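Local coordinates for protein tryptophan decarboxylase 1 (Oryza sativa subsp. japonica, PDB 6KHO) that decarboxylates L-tryptophan to tryptamine and 5-hydroxy-L-tryptophan to serotonin, working as a homodimer with pyridoxal 5'-phosphate as cofactor, at residues Asp241-Pro246 and Ala277-Ala283; Thr273-Val278 and Asn432-Cys437. All blocks are in the same frame, centred on the assembly; numbering follows the deposited sequence.

Contact 1. Residues Asp241-Pro246 and Ala277-Ala283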
loop_
_atom_site.group_PDB
_atom_site.type_symbol
_atom_site.label_atom_id
_atom_site.label_comp_id
_atom_site.label_asym_id
_atom_site.label_seq_id
_atom_site.Cartn_x
_atom_site.Cartn_y
_atom_site.Cartn_z
ATOM N N ASP A 241 24.949 8.223 22.537
ATOM C CA ASP A 241 23.616 8.811 22.421
ATOM C C ASP A 241 22.652 7.832 21.759
ATOM O O ASP A 241 21.792 8.206 20.956
ATOM C CB ASP A 241 23.667 10.145 21.681
ATOM C CG ASP A 241 24.345 11.232 22.503
ATOM O OD1 ASP A 241 24.153 11.247 23.742
ATOM O OD2 ASP A 241 25.073 12.061 21.918
ATOM N N TYR A 242 22.815 6.558 22.100
ATOM C CA TYR A 242 21.988 5.447 21.654
ATOM C C TYR A 242 22.089 5.186 20.151
ATOM O O TYR A 242 21.273 4.439 19.607
ATOM C CB TYR A 242 20.535 5.651 22.107
ATOM C CG TYR A 242 20.466 5.721 23.625
ATOM C CD1 TYR A 242 20.389 4.555 24.385
ATOM C CD2 TYR A 242 20.543 6.941 24.298
ATOM C CE1 TYR A 242 20.354 4.597 25.778
ATOM C CE2 TYR A 242 20.508 6.995 25.698
ATOM C CZ TYR A 242 20.415 5.815 26.429
ATOM O OH TYR A 242 20.379 5.840 27.806
ATOM N N GLY A 243 23.098 5.754 19.470
ATOM C CA GLY A 243 23.427 5.315 18.127
ATOM C C GLY A 243 24.220 4.013 18.119
ATOM O O GLY A 243 24.842 3.620 19.109
ATOM N N LEU A 244 24.190 3.323 16.978
ATOM C CA LEU A 244 24.905 2.057 16.855
ATOM C C LEU A 244 26.415 2.272 16.949
ATOM O O LEU A 244 26.985 3.109 16.240
ATOM C CB LEU A 244 24.553 1.370 15.537
ATOM C CG LEU A 244 25.207 0.010 15.281
ATOM C CD1 LEU A 244 24.832 -1.007 16.358
ATOM C CD2 LEU A 244 24.800 -0.502 13.907
ATOM N N ASP A 245 27.058 1.524 17.848
ATOM C CA ASP A 245 28.512 1.525 17.949
ATOM C C ASP A 245 29.074 0.557 16.913
ATOM O O ASP A 245 28.769 -0.640 16.971
ATOM C CB ASP A 245 28.943 1.116 19.356
ATOM C CG ASP A 245 30.453 1.243 19.588
ATOM O OD1 ASP A 245 31.211 1.562 18.643
ATOM O OD2 ASP A 245 30.878 1.036 20.744
ATOM N N PRO A 246 29.861 1.025 15.940
ATOM C CA PRO A 246 30.325 0.104 14.893
ATOM C C PRO A 246 31.273 -0.961 15.418
ATOM O O PRO A 246 31.360 -2.042 14.822
ATOM C CB PRO A 246 31.015 1.036 13.883
ATOM C CG PRO A 246 30.609 2.418 14.274
ATOM C CD PRO A 246 30.372 2.387 15.736
ATOM N N ALA A 277 18.089 9.023 17.776
ATOM C CA ALA A 277 19.492 8.668 17.651
ATOM C C ALA A 277 19.857 8.543 16.171
ATOM O O ALA A 277 18.996 8.326 15.311
ATOM C CB ALA A 277 19.783 7.363 18.396
ATOM N N VAL A 278 21.149 8.684 15.872
ATOM C CA VAL A 278 21.640 8.639 14.495
ATOM C C VAL A 278 22.808 7.669 14.421
ATOM O O VAL A 278 23.842 7.897 15.056
ATOM C CB VAL A 278 22.072 10.021 13.986
ATOM C CG1 VAL A 278 22.774 9.873 12.644
ATOM C CG2 VAL A 278 20.856 10.962 13.864
ATOM N N ASP A 279 22.646 6.598 13.647
ATOM C CA ASP A 279 23.727 5.639 13.443
ATOM C C ASP A 279 24.780 6.231 12.503
ATOM O O ASP A 279 24.436 6.955 11.564
ATOM C CB ASP A 279 23.173 4.324 12.863
ATOM C CG ASP A 279 22.238 3.579 13.834
ATOM O OD1 ASP A 279 22.227 3.907 15.044
ATOM O OD2 ASP A 279 21.518 2.648 13.391
ATOM N N PRO A 280 26.082 5.946 12.729
ATOM C CA PRO A 280 27.120 6.494 11.841
ATOM C C PRO A 280 27.200 5.714 10.537
ATOM O O PRO A 280 27.768 4.614 10.497
ATOM C CB PRO A 280 28.401 6.345 12.672
ATOM C CG PRO A 280 28.139 5.126 13.514
ATOM C CD PRO A 280 26.652 5.074 13.778
ATOM N N VAL A 281 26.639 6.286 9.465
ATOM C CA VAL A 281 26.333 5.509 8.264
ATOM C C VAL A 281 27.606 4.978 7.615
ATOM O O VAL A 281 27.697 3.793 7.274
ATOM C CB VAL A 281 25.510 6.355 7.273
ATOM C CG1 VAL A 281 25.375 5.631 5.951
ATOM C CG2 VAL A 281 24.129 6.692 7.859
ATOM N N GLY A 282 28.592 5.855 7.400
ATOM C CA GLY A 282 29.822 5.417 6.758
ATOM C C GLY A 282 30.540 4.333 7.542
ATOM O O GLY A 282 30.977 3.324 6.978
ATOM N N ALA A 283 30.658 4.516 8.856
ATOM C CA ALA A 283 31.358 3.521 9.662
ATOM C C ALA A 283 30.643 2.173 9.643
ATOM O O ALA A 283 31.299 1.125 9.675
ATOM C CB ALA A 283 31.513 4.022 11.099
HETATM O O HOH W 1 22.757 9.016 18.424
HETATM O O HOH W 2 20.272 3.382 17.063
#

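Contact 2. Residues Thr273-Val278 and Asn432-Cys437. With PLP (pyridoxal-5'-phosphate), chain C.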
loop_
_atom_site.group_PDB
_atom_site.type_symbol
_atom_site.label_atom_id
_atom_site.label_comp_id
_atom_site.label_asym_id
_atom_site.label_seq_id
_atom_site.Cartn_x
_atom_site.Cartn_y
_atom_site.Cartn_z
ATOM N N THR A 273 13.095 6.200 16.132
ATOM C CA THR A 273 11.747 6.575 16.545
ATOM C C THR A 273 11.707 7.022 18.002
ATOM O O THR A 273 11.017 7.989 18.345
ATOM C CB THR A 273 10.798 5.398 16.326
ATOM O OG1 THR A 273 10.780 5.049 14.934
ATOM C CG2 THR A 273 9.390 5.767 16.755
ATOM N N SER A 274 12.437 6.329 18.875
ATOM C CA SER A 274 12.357 6.627 20.302
ATOM C C SER A 274 12.949 7.996 20.620
ATOM O O SER A 274 12.262 8.874 21.150
ATOM C CB SER A 274 13.062 5.535 21.112
ATOM O OG SER A 274 13.035 5.866 22.489
ATOM N N SER A 275 14.229 8.202 20.295
ATOM C CA SER A 275 14.938 9.386 20.759
ATOM C C SER A 275 15.712 10.106 19.659
ATOM O O SER A 275 16.548 10.962 19.972
ATOM C CB SER A 275 15.889 9.008 21.907
ATOM O OG SER A 275 17.004 8.270 21.433
ATOM N N ASN A 276 15.451 9.798 18.385
ATOM C CA ASN A 276 16.165 10.416 17.263
ATOM C C ASN A 276 17.676 10.221 17.375
ATOM O O ASN A 276 18.458 11.132 17.104
ATOM C CB ASN A 276 15.828 11.898 17.131
ATOM C CG ASN A 276 14.606 12.139 16.268
ATOM O OD1 ASN A 276 14.013 11.194 15.733
ATOM N ND2 ASN A 276 14.229 13.402 16.117
ATOM N N ALA A 277 18.089 9.023 17.776
ATOM C CA ALA A 277 19.492 8.668 17.651
ATOM C C ALA A 277 19.857 8.543 16.171
ATOM O O ALA A 277 18.996 8.326 15.311
ATOM C CB ALA A 277 19.783 7.363 18.396
ATOM N N VAL A 278 21.149 8.684 15.872
ATOM C CA VAL A 278 21.640 8.639 14.495
ATOM C C VAL A 278 22.808 7.669 14.421
ATOM O O VAL A 278 23.842 7.897 15.056
ATOM C CB VAL A 278 22.072 10.021 13.986
ATOM C CG1 VAL A 278 22.774 9.873 12.644
ATOM C CG2 VAL A 278 20.856 10.962 13.864
ATOM N N ASN A 432 18.511 16.296 17.911
ATOM C CA ASN A 432 19.066 16.397 16.562
ATOM C C ASN A 432 18.112 17.051 15.569
ATOM O O ASN A 432 18.565 17.733 14.639
ATOM C CB ASN A 432 19.446 15.009 16.038
ATOM C CG ASN A 432 20.619 14.408 16.783
ATOM O OD1 ASN A 432 21.631 15.071 16.979
ATOM N ND2 ASN A 432 20.480 13.153 17.215
ATOM N N PHE A 433 16.806 16.857 15.738
ATOM C CA PHE A 433 15.842 17.321 14.746
ATOM C C PHE A 433 14.712 18.084 15.425
ATOM O O PHE A 433 14.976 19.080 16.103
ATOM C CB PHE A 433 15.357 16.125 13.925
ATOM C CG PHE A 433 16.499 15.338 13.309
ATOM C CD1 PHE A 433 17.216 15.859 12.238
ATOM C CD2 PHE A 433 16.888 14.116 13.835
ATOM C CE1 PHE A 433 18.281 15.156 11.685
ATOM C CE2 PHE A 433 17.949 13.401 13.290
ATOM C CZ PHE A 433 18.649 13.922 12.213
ATOM N N ALA A 434 13.458 17.651 15.262
ATOM C CA ALA A 434 12.332 18.387 15.833
ATOM C C ALA A 434 11.651 17.620 16.963
ATOM O O ALA A 434 10.509 17.934 17.321
ATOM C CB ALA A 434 11.316 18.755 14.748
ATOM N N LEU A 435 12.328 16.627 17.532
ATOM C CA LEU A 435 11.814 15.857 18.656
ATOM C C LEU A 435 12.660 16.153 19.888
ATOM O O LEU A 435 13.896 16.100 19.830
ATOM C CB LEU A 435 11.825 14.357 18.351
ATOM C CG LEU A 435 11.629 13.381 19.520
ATOM C CD1 LEU A 435 10.148 13.252 19.894
ATOM C CD2 LEU A 435 12.226 12.021 19.190
ATOM N N VAL A 436 11.992 16.463 20.998
ATOM C CA VAL A 436 12.647 16.703 22.281
ATOM C C VAL A 436 12.211 15.608 23.244
ATOM O O VAL A 436 11.009 15.369 23.415
ATOM C CB VAL A 436 12.300 18.091 22.846
ATOM C CG1 VAL A 436 12.855 18.237 24.257
ATOM C CG2 VAL A 436 12.828 19.184 21.944
ATOM N N CYS A 437 13.177 14.945 23.872
ATOM C CA CYS A 437 12.890 13.958 24.904
ATOM C C CYS A 437 13.201 14.582 26.262
ATOM O O CYS A 437 14.300 15.104 26.469
ATOM C CB CYS A 437 13.709 12.680 24.694
ATOM S SG CYS A 437 13.245 11.657 23.247
HETATM N N1 PLP C . 11.237 3.668 10.775
HETATM C C2 PLP C . 11.351 4.929 11.324
HETATM C C2A PLP C . 12.677 5.484 11.742
HETATM C C3 PLP C . 10.217 5.706 11.500
HETATM O O3 PLP C . 10.335 6.958 12.041
HETATM C C4 PLP C . 8.972 5.227 11.113
HETATM C C4A PLP C . 7.823 6.179 10.945
HETATM C C5 PLP C . 8.857 3.958 10.563
HETATM C C6 PLP C . 9.998 3.177 10.399
HETATM C C5A PLP C . 7.473 3.478 10.177
HETATM O O4P PLP C . 7.479 2.324 9.371
HETATM P P PLP C . 6.231 1.987 8.386
HETATM O O1P PLP C . 4.927 2.091 9.129
HETATM O O2P PLP C . 6.461 0.594 7.853
HETATM O O3P PLP C . 6.157 2.969 7.231
HETATM O O HOH W 3 17.545 13.507 19.320
HETATM O O HOH W 4 15.316 13.838 20.979
#

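Contact 1. Residues Asp241-Pro246 and Ala277-Ala283
Two loops of the large PLP-binding domain meet here, each leading into a helix: Gly243 and Leu244 run toward helix 246-258, and Asp279 and Pro280 toward helix 281-289. A single direct hydrogen bond joins them. Leu244 N donates to Asp279 OD1 at 2.8 Å, with an N-H...O angle of 158°. The N-H comes from above the carboxylate plane, tilted 51° out of it. Asp279 CG lies anti to its own carbonyl carbon (chi1 -66°), and this turn brings the carboxylate up to the Leu244 backbone. The carboxylate also lies against Leu244 CB, which is 3.5 Å from Asp279 OD1. Its other oxygen, OD2, accepts from the backbone N of Thr269, so both oxygens are engaged and the group is fixed in its rotation. Thr269 ends strand 262-269 of the mixed, mostly parallel sheet typical of fold-type I PLP enzymes, so Asp279 ties the Leu244 loop to that sheet.

Two waters add to the link. One donates to Asp241 O and accepts from Val278 N. The other donates to both Tyr242 O and Asp279 OD1. Between these bridges the methyl of Ala277 sits against the backbone carbonyls, 3.4 Å from Asp241 O. Gly243 passes close to Val278, and a CB on it would clash with Val278 O. Farther on, the ring carbon Pro280 CD closely approaches a carbonyl, 3.2 Å from Leu244 O. At the helix starts the contact becomes apolar. The rings of Pro246 and Pro280 cross obliquely, CG to CG at 3.7 Å, and Pro246 CG also touches the Ala283 methyl.

Contact 2. Residues Thr273-Val278 and Asn432-Cys437
This is a buried contact in which Asn276, on the loop after strand 262-269 that carries Thr273 of the PLP pocket, meets Asn432, on the run into strand 435-440 of the four-stranded antiparallel sheet. Asn432 ND2 donates to Asn276 O at 2.9 Å, almost in line with the carbonyl (C=O...N 164°). The acceptor lies in the amide plane of Asn432. Asn432 CG is anti to its own carbonyl carbon (chi1 -68°), which sends the amide across to that oxygen. With an alanine in place of Asn432, Asn276 O would probably lose this donor and a gap would open beside Val278 CG2. The Asn276 side chain wedges between Phe433 and Leu435. Its amide meets the ring edge, the planes 84° apart, and its CG is 3.8 Å from Leu435 CD2. Val278 CG2 touches the same ring near its plane, 3.8 Å from Phe433 CE2.

The antiparallel sheet belongs to the C-terminal part of a group II decarboxylase. From its strand, Cys437 SG reaches Ser274 O at 3.6 Å. Arg485 of strand 481-487 hydrogen-bonds the carbonyls of Thr273 and Ser274 through NH2 and NE. A water bridges Ser275 O and Asn432 N. Asn276 also touches Phe104, which binds serotonin.

How the contacts relate
The two contacts lie with their centres 13 Å apart, on the same side of the chain's centre. They share Ala277 and Val278. These residues belong to one connection, which leaves strand 262-269 of the large mixed sheet and enters helix 281-289. Contact 2 holds its first half and contact 1 its second. The segments alternate along the chain: 241-246, then 273-278 overlapping 277-283, then 432-437. The partner in contact 1 is a nearby loop before helix 246-258. That in contact 2 comes over 150 residues later and leads into the four-stranded antiparallel sheet. One connection beside the cofactor pocket thus joins both sheets of the subunit.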